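Local coordinates for glutathione transferase lambda1 (Populus trichocarpa, PDB 4PQH), which binds glutathione and probably catalyses its transfer to RX substrates, giving an S-substituted glutathione and a halide anion, at residues A[177-182]-A[202-207]; A[149-154]-A[162-167]. All blocks are in the same frame, centred on the assembly; numbering follows the deposited sequence.

Both contacts lie within the helical C-terminal domain and follow one another along the chain: contact 2 (149-154 with 162-167) closes before contact 1 (177-182 with 202-207) opens. Their centres are 11 Å apart, and they touch through aromatic packing. Trp204 of contact 1 meets Phe164 of contact 2 with ring planes at about 55°, NE1 of Trp204 lying 3.7 Å from CE2 of Phe164; Phe163 packs against Trp204 and Glu207 as well. Contact 1 is centred about 12 Å from the centre of the chain and contact 2 about 17 Å. Neither includes a glutathione-pocket residue, though helix 170-190 in contact 1 also packs against helix 37-48, which begins at pocket residue Pro37.

Contact 1 of 2, residues A[177-182]-A[202-207]; sequences PFIERF and AAWIEE
The indole of Trp204 meets Ile179 obliquely, through the benzo part of the ring: CD1 of Ile179 is 3.6 Å from CZ3 of Trp204 and 3.9 Å from its CH2. In the ring plane, at the edge, sits CG1 of Ile205, the next residue on the same helix. Within 177-182, the ring of Phe182 has the carbonyl O of Phe178 3.1 Å above one face, offset toward the rim; that oxygen also accepts the helical bond from the backbone N of Phe182.

Trp204 and Ile179 approach from opposite directions. With CG of Trp204 anti to the backbone N (chi1 -177°), the indole reaches across to the neighbouring helix, and its NE1 donates to OD1 of Asp172 in the first turns of helix 170-190, so the buried N-H is satisfied. The second branch of Ile179 works beside the first: CG2 lies 4.1 Å from CZ3 of Trp204 and 4.2 Å from CD1 of Ile205. Ile179 is thus shared by two residues of the other helix, and the interface is wholly apolar and small, 113 Å² summed over both sides.

The polar side chain of Arg181 takes no part in the interface: its NH1 donates back to the carbonyl O of Pro177 at 2.9 Å, tilted 26° from the carbonyl plane, and to OE1 of Gln40, while NH2 reaches the backbone O of Thr35. The helix is kinked at Pro177 and Phe178, whose N atoms make no bond to the preceding turn. Phe178 meets Tyr38, a glutathione-pocket residue, edge to face, and Ile179 also touches Phe129 of helix 113-137. This is helix-helix packing of the all-helical C-terminal domain of the GST fold, with helix 170-190 set between helix 199-208 and the thioredoxin-like N-terminal domain.

Contact 2 of 2, residues A[149-154]-A[162-167]; sequences DYIETA and PFFLGQ
Ala154 at the end of helix 144-154 and Phe164 in the following loop bring their CA atoms to within 6.7 Å. The loop side is a type I beta turn from Phe163 to Gly166, closed by backbone bonds both ways; Gly166, at phi/psi 85°/-86°, adopts angles where a side chain would probably strike O of Leu165. One water oxygen bridges the segments, 2.8 Å from O of Ala154 and from O of Phe164.

Two helix residues pack at the edge of the Phe164 ring, near its plane. With CG1 of Ile151 beside the backbone N (chi1 -65°), CG2 is anti to that N and comes to the ring edge, 3.8 Å from CZ of Phe164; CD1 of Ile151 is 4.1 Å from the same CZ, and CB of Ala154 is 4.3 Å from CD1 of Phe164. Cutting Ile151 back to an alanine is likely to open a gap at the CZ end of the ring and leave Phe164 freer to shift.

The backbone N of Phe164 donates to OD1 of Asp172. Its ring touches Leu122 and Val171, and Ile151 reaches Phe129 and Tyr175: the pair packs among helices 113-137 and 170-190, with Trp204 of helix 199-208 also against Phe164.

Contact 1 of 2, residues A[177-182]-A[202-207]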
loop_
_atom_site.group_PDB
_atom_site.type_symbol
_atom_site.label_atom_id
_atom_site.label_comp_id
_atom_site.label_asym_id
_atom_site.label_seq_id
_atom_site.Cartn_x
_atom_site.Cartn_y
_atom_site.Cartn_z
ATOM N N PRO A 177 0.627 -2.465 -4.048
ATOM C CA PRO A 177 1.603 -1.526 -4.633
ATOM C C PRO A 177 2.927 -2.173 -5.025
ATOM O O PRO A 177 3.585 -1.731 -5.966
ATOM C CB PRO A 177 1.844 -0.532 -3.492
ATOM C CG PRO A 177 0.553 -0.576 -2.698
ATOM C CD PRO A 177 0.246 -2.049 -2.688
ATOM N N PHE A 178 3.304 -3.226 -4.320
ATOM C CA PHE A 178 4.554 -3.899 -4.607
ATOM C C PHE A 178 4.456 -4.850 -5.787
ATOM O O PHE A 178 5.330 -4.847 -6.657
ATOM C CB PHE A 178 5.095 -4.521 -3.329
ATOM C CG PHE A 178 5.483 -3.480 -2.327
ATOM C CD1 PHE A 178 6.726 -2.866 -2.406
ATOM C CD2 PHE A 178 4.580 -3.043 -1.374
ATOM C CE1 PHE A 178 7.070 -1.874 -1.531
ATOM C CE2 PHE A 178 4.926 -2.040 -0.493
ATOM C CZ PHE A 178 6.186 -1.461 -0.567
ATOM N N ILE A 179 3.368 -5.611 -5.878
ATOM C CA ILE A 179 3.158 -6.446 -7.053
ATOM C C ILE A 179 2.980 -5.570 -8.307
ATOM O O ILE A 179 3.485 -5.896 -9.384
ATOM C CB ILE A 179 1.997 -7.434 -6.829
ATOM C CG1 ILE A 179 2.398 -8.420 -5.722
ATOM C CG2 ILE A 179 1.651 -8.155 -8.125
ATOM C CD1 ILE A 179 1.317 -9.423 -5.348
ATOM N N GLU A 180 2.322 -4.424 -8.140
ATOM C CA GLU A 180 2.133 -3.457 -9.220
ATOM C C GLU A 180 3.464 -3.018 -9.826
ATOM O O GLU A 180 3.566 -2.808 -11.026
ATOM C CB GLU A 180 1.381 -2.234 -8.686
ATOM C CG GLU A 180 1.262 -1.069 -9.641
ATOM C CD GLU A 180 0.560 0.124 -9.014
ATOM O OE1 GLU A 180 -0.443 -0.082 -8.302
ATOM O OE2 GLU A 180 0.999 1.271 -9.238
ATOM N N ARG A 181 4.484 -2.880 -8.985
ATOM C CA ARG A 181 5.792 -2.437 -9.452
ATOM C C ARG A 181 6.664 -3.608 -9.893
ATOM O O ARG A 181 7.347 -3.524 -10.916
ATOM C CB ARG A 181 6.486 -1.618 -8.364
ATOM C CG ARG A 181 5.885 -0.233 -8.200
ATOM C CD ARG A 181 6.088 0.304 -6.794
ATOM N NE ARG A 181 5.609 1.679 -6.672
ATOM C CZ ARG A 181 4.332 2.020 -6.555
ATOM N NH1 ARG A 181 3.391 1.085 -6.544
ATOM N NH2 ARG A 181 3.995 3.300 -6.450
ATOM N N PHE A 182 6.630 -4.706 -9.142
ATOM C CA PHE A 182 7.513 -5.831 -9.433
ATOM C C PHE A 182 7.124 -6.550 -10.715
ATOM O O PHE A 182 7.991 -7.034 -11.449
ATOM C CB PHE A 182 7.562 -6.843 -8.284
ATOM C CG PHE A 182 8.076 -6.284 -6.979
ATOM C CD1 PHE A 182 8.862 -5.137 -6.943
ATOM C CD2 PHE A 182 7.776 -6.918 -5.784
ATOM C CE1 PHE A 182 9.341 -4.636 -5.728
ATOM C CE2 PHE A 182 8.241 -6.430 -4.581
ATOM C CZ PHE A 182 9.027 -5.283 -4.548
ATOM N N ALA A 202 -2.289 -14.995 -10.912
ATOM C CA ALA A 202 -2.838 -14.352 -12.102
ATOM C C ALA A 202 -4.273 -13.882 -11.833
ATOM O O ALA A 202 -4.650 -12.757 -12.185
ATOM C CB ALA A 202 -2.784 -15.296 -13.301
ATOM N N ALA A 203 -5.065 -14.732 -11.177
ATOM C CA ALA A 203 -6.437 -14.383 -10.828
ATOM C C ALA A 203 -6.496 -13.220 -9.825
ATOM O O ALA A 203 -7.336 -12.326 -9.942
ATOM C CB ALA A 203 -7.171 -15.603 -10.270
ATOM N N TRP A 204 -5.594 -13.236 -8.845
ATOM C CA TRP A 204 -5.518 -12.176 -7.844
ATOM C C TRP A 204 -5.260 -10.831 -8.522
ATOM O O TRP A 204 -5.900 -9.830 -8.210
ATOM C CB TRP A 204 -4.413 -12.490 -6.834
ATOM C CG TRP A 204 -4.293 -11.492 -5.719
ATOM C CD1 TRP A 204 -4.897 -11.550 -4.499
ATOM C CD2 TRP A 204 -3.496 -10.299 -5.717
ATOM N NE1 TRP A 204 -4.544 -10.461 -3.739
ATOM C CE2 TRP A 204 -3.675 -9.683 -4.459
ATOM C CE3 TRP A 204 -2.653 -9.692 -6.657
ATOM C CZ2 TRP A 204 -3.047 -8.482 -4.123
ATOM C CZ3 TRP A 204 -2.026 -8.507 -6.315
ATOM C CH2 TRP A 204 -2.224 -7.916 -5.062
ATOM N N ILE A 205 -4.323 -10.809 -9.466
ATOM C CA ILE A 205 -4.019 -9.582 -10.177
ATOM C C ILE A 205 -5.243 -9.101 -10.960
ATOM O O ILE A 205 -5.586 -7.910 -10.930
ATOM C CB ILE A 205 -2.782 -9.762 -11.080
ATOM C CG1 ILE A 205 -1.528 -9.995 -10.227
ATOM C CG2 ILE A 205 -2.595 -8.541 -11.981
ATOM C CD1 ILE A 205 -0.353 -10.470 -11.042
ATOM N N GLU A 206 -5.920 -10.031 -11.635
ATOM C CA GLU A 206 -7.125 -9.667 -12.373
ATOM C C GLU A 206 -8.212 -9.105 -11.454
ATOM O O GLU A 206 -8.872 -8.122 -11.801
ATOM C CB GLU A 206 -7.670 -10.843 -13.191
ATOM C CG GLU A 206 -8.905 -10.478 -13.998
ATOM C CD GLU A 206 -9.330 -11.564 -14.961
ATOM O OE1 GLU A 206 -9.013 -12.745 -14.712
ATOM O OE2 GLU A 206 -9.985 -11.229 -15.970
ATOM N N GLU A 207 -8.381 -9.710 -10.283
ATOM C CA GLU A 207 -9.408 -9.254 -9.362
ATOM C C GLU A 207 -9.061 -7.911 -8.715
ATOM O O GLU A 207 -9.935 -7.064 -8.525
ATOM C CB GLU A 207 -9.685 -10.336 -8.327
ATOM C CG GLU A 207 -10.323 -11.599 -8.947
ATOM C CD GLU A 207 -11.580 -11.294 -9.759
ATOM O OE1 GLU A 207 -12.479 -10.594 -9.233
ATOM O OE2 GLU A 207 -11.656 -11.739 -10.928
#

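Contact 2 of 2, residues A[149-154]-A[162-167]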
loop_
_atom_site.group_PDB
_atom_site.type_symbol
_atom_site.label_atom_id
_atom_site.label_comp_id
_atom_site.label_asym_id
_atom_site.label_seq_id
_atom_site.Cartn_x
_atom_site.Cartn_y
_atom_site.Cartn_z
ATOM N N ASP A 149 6.204 -17.843 -5.648
ATOM C CA ASP A 149 5.733 -19.180 -5.292
ATOM C C ASP A 149 5.071 -19.162 -3.913
ATOM O O ASP A 149 4.015 -19.784 -3.706
ATOM C CB ASP A 149 6.883 -20.185 -5.297
ATOM C CG ASP A 149 7.322 -20.561 -6.686
ATOM O OD1 ASP A 149 6.598 -20.244 -7.657
ATOM O OD2 ASP A 149 8.395 -21.187 -6.801
ATOM N N TYR A 150 5.667 -18.437 -2.974
ATOM C CA TYR A 150 5.094 -18.312 -1.639
ATOM C C TYR A 150 3.714 -17.659 -1.722
ATOM O O TYR A 150 2.761 -18.103 -1.076
ATOM C CB TYR A 150 6.018 -17.507 -0.719
ATOM C CG TYR A 150 5.529 -17.429 0.708
ATOM C CD1 TYR A 150 4.615 -16.457 1.097
ATOM C CD2 TYR A 150 5.974 -18.331 1.666
ATOM C CE1 TYR A 150 4.156 -16.384 2.400
ATOM C CE2 TYR A 150 5.526 -18.265 2.974
ATOM C CZ TYR A 150 4.615 -17.289 3.335
ATOM O OH TYR A 150 4.161 -17.220 4.635
ATOM N N ILE A 151 3.612 -16.610 -2.524
ATOM C CA ILE A 151 2.351 -15.902 -2.724
ATOM C C ILE A 151 1.289 -16.813 -3.349
ATOM O O ILE A 151 0.132 -16.841 -2.906
ATOM C CB ILE A 151 2.562 -14.639 -3.602
ATOM C CG1 ILE A 151 3.463 -13.634 -2.874
ATOM C CG2 ILE A 151 1.233 -14.010 -4.003
ATOM C CD1 ILE A 151 2.949 -13.243 -1.510
ATOM N N GLU A 152 1.688 -17.572 -4.366
ATOM C CA GLU A 152 0.783 -18.486 -5.054
ATOM C C GLU A 152 0.229 -19.512 -4.075
ATOM O O GLU A 152 -0.983 -19.783 -4.051
ATOM C CB GLU A 152 1.508 -19.177 -6.217
ATOM C CG GLU A 152 0.667 -20.222 -6.935
ATOM C CD GLU A 152 -0.441 -19.620 -7.768
ATOM O OE1 GLU A 152 -0.435 -18.393 -8.002
ATOM O OE2 GLU A 152 -1.326 -20.393 -8.190
ATOM N N THR A 153 1.107 -20.061 -3.244
ATOM C CA THR A 153 0.697 -21.038 -2.244
ATOM C C THR A 153 -0.232 -20.408 -1.208
ATOM O O THR A 153 -1.254 -20.994 -0.847
ATOM C CB THR A 153 1.914 -21.690 -1.558
ATOM O OG1 THR A 153 2.628 -22.472 -2.521
ATOM C CG2 THR A 153 1.469 -22.593 -0.414
ATOM N N ALA A 154 0.101 -19.206 -0.754
ATOM C CA ALA A 154 -0.739 -18.500 0.213
ATOM C C ALA A 154 -2.151 -18.286 -0.322
ATOM O O ALA A 154 -3.118 -18.365 0.424
ATOM C CB ALA A 154 -0.115 -17.174 0.598
ATOM N N PRO A 162 -11.071 -14.873 -3.939
ATOM C CA PRO A 162 -9.833 -14.888 -4.726
ATOM C C PRO A 162 -8.673 -14.156 -4.060
ATOM O O PRO A 162 -7.578 -14.088 -4.630
ATOM C CB PRO A 162 -10.250 -14.170 -6.012
ATOM C CG PRO A 162 -11.274 -13.180 -5.564
ATOM C CD PRO A 162 -12.010 -13.837 -4.413
ATOM N N PHE A 163 -8.908 -13.627 -2.867
ATOM C CA PHE A 163 -7.916 -12.789 -2.189
ATOM C C PHE A 163 -7.205 -13.568 -1.098
ATOM O O PHE A 163 -7.510 -14.729 -0.865
ATOM C CB PHE A 163 -8.606 -11.535 -1.649
ATOM C CG PHE A 163 -9.155 -10.658 -2.736
ATOM C CD1 PHE A 163 -8.306 -9.968 -3.585
ATOM C CD2 PHE A 163 -10.515 -10.544 -2.934
ATOM C CE1 PHE A 163 -8.822 -9.163 -4.591
ATOM C CE2 PHE A 163 -11.020 -9.737 -3.932
ATOM C CZ PHE A 163 -10.179 -9.059 -4.764
ATOM N N PHE A 164 -6.209 -12.958 -0.459
ATOM C CA PHE A 164 -5.397 -13.694 0.508
ATOM C C PHE A 164 -6.185 -14.337 1.642
ATOM O O PHE A 164 -5.899 -15.469 2.032
ATOM C CB PHE A 164 -4.280 -12.822 1.089
ATOM C CG PHE A 164 -3.143 -12.573 0.139
ATOM C CD1 PHE A 164 -2.264 -13.591 -0.190
ATOM C CD2 PHE A 164 -2.958 -11.321 -0.417
ATOM C CE1 PHE A 164 -1.211 -13.360 -1.066
ATOM C CE2 PHE A 164 -1.901 -11.077 -1.284
ATOM C CZ PHE A 164 -1.032 -12.102 -1.609
ATOM N N LEU A 165 -7.187 -13.626 2.157
ATOM C CA LEU A 165 -8.024 -14.171 3.223
ATOM C C LEU A 165 -9.385 -14.589 2.687
ATOM O O LEU A 165 -10.368 -14.599 3.417
ATOM C CB LEU A 165 -8.188 -13.150 4.346
ATOM C CG LEU A 165 -6.870 -12.551 4.843
ATOM C CD1 LEU A 165 -7.186 -11.592 5.970
ATOM C CD2 LEU A 165 -5.885 -13.634 5.284
ATOM N N GLY A 166 -9.433 -14.953 1.413
ATOM C CA GLY A 166 -10.692 -15.264 0.756
ATOM C C GLY A 166 -11.323 -13.975 0.262
ATOM O O GLY A 166 -11.126 -13.556 -0.880
ATOM N N GLN A 167 -12.075 -13.321 1.132
ATOM C CA GLN A 167 -12.609 -12.027 0.752
ATOM C C GLN A 167 -11.554 -10.930 0.930
ATOM O O GLN A 167 -10.569 -11.080 1.677
ATOM C CB GLN A 167 -13.916 -11.722 1.491
ATOM C CG GLN A 167 -15.115 -12.589 1.037
ATOM C CD GLN A 167 -15.553 -12.304 -0.399
ATOM O OE1 GLN A 167 -16.141 -11.263 -0.687
ATOM N NE2 GLN A 167 -15.278 -13.238 -1.301
HETATM O O HOH W 1 -5.901 -17.799 0.471
#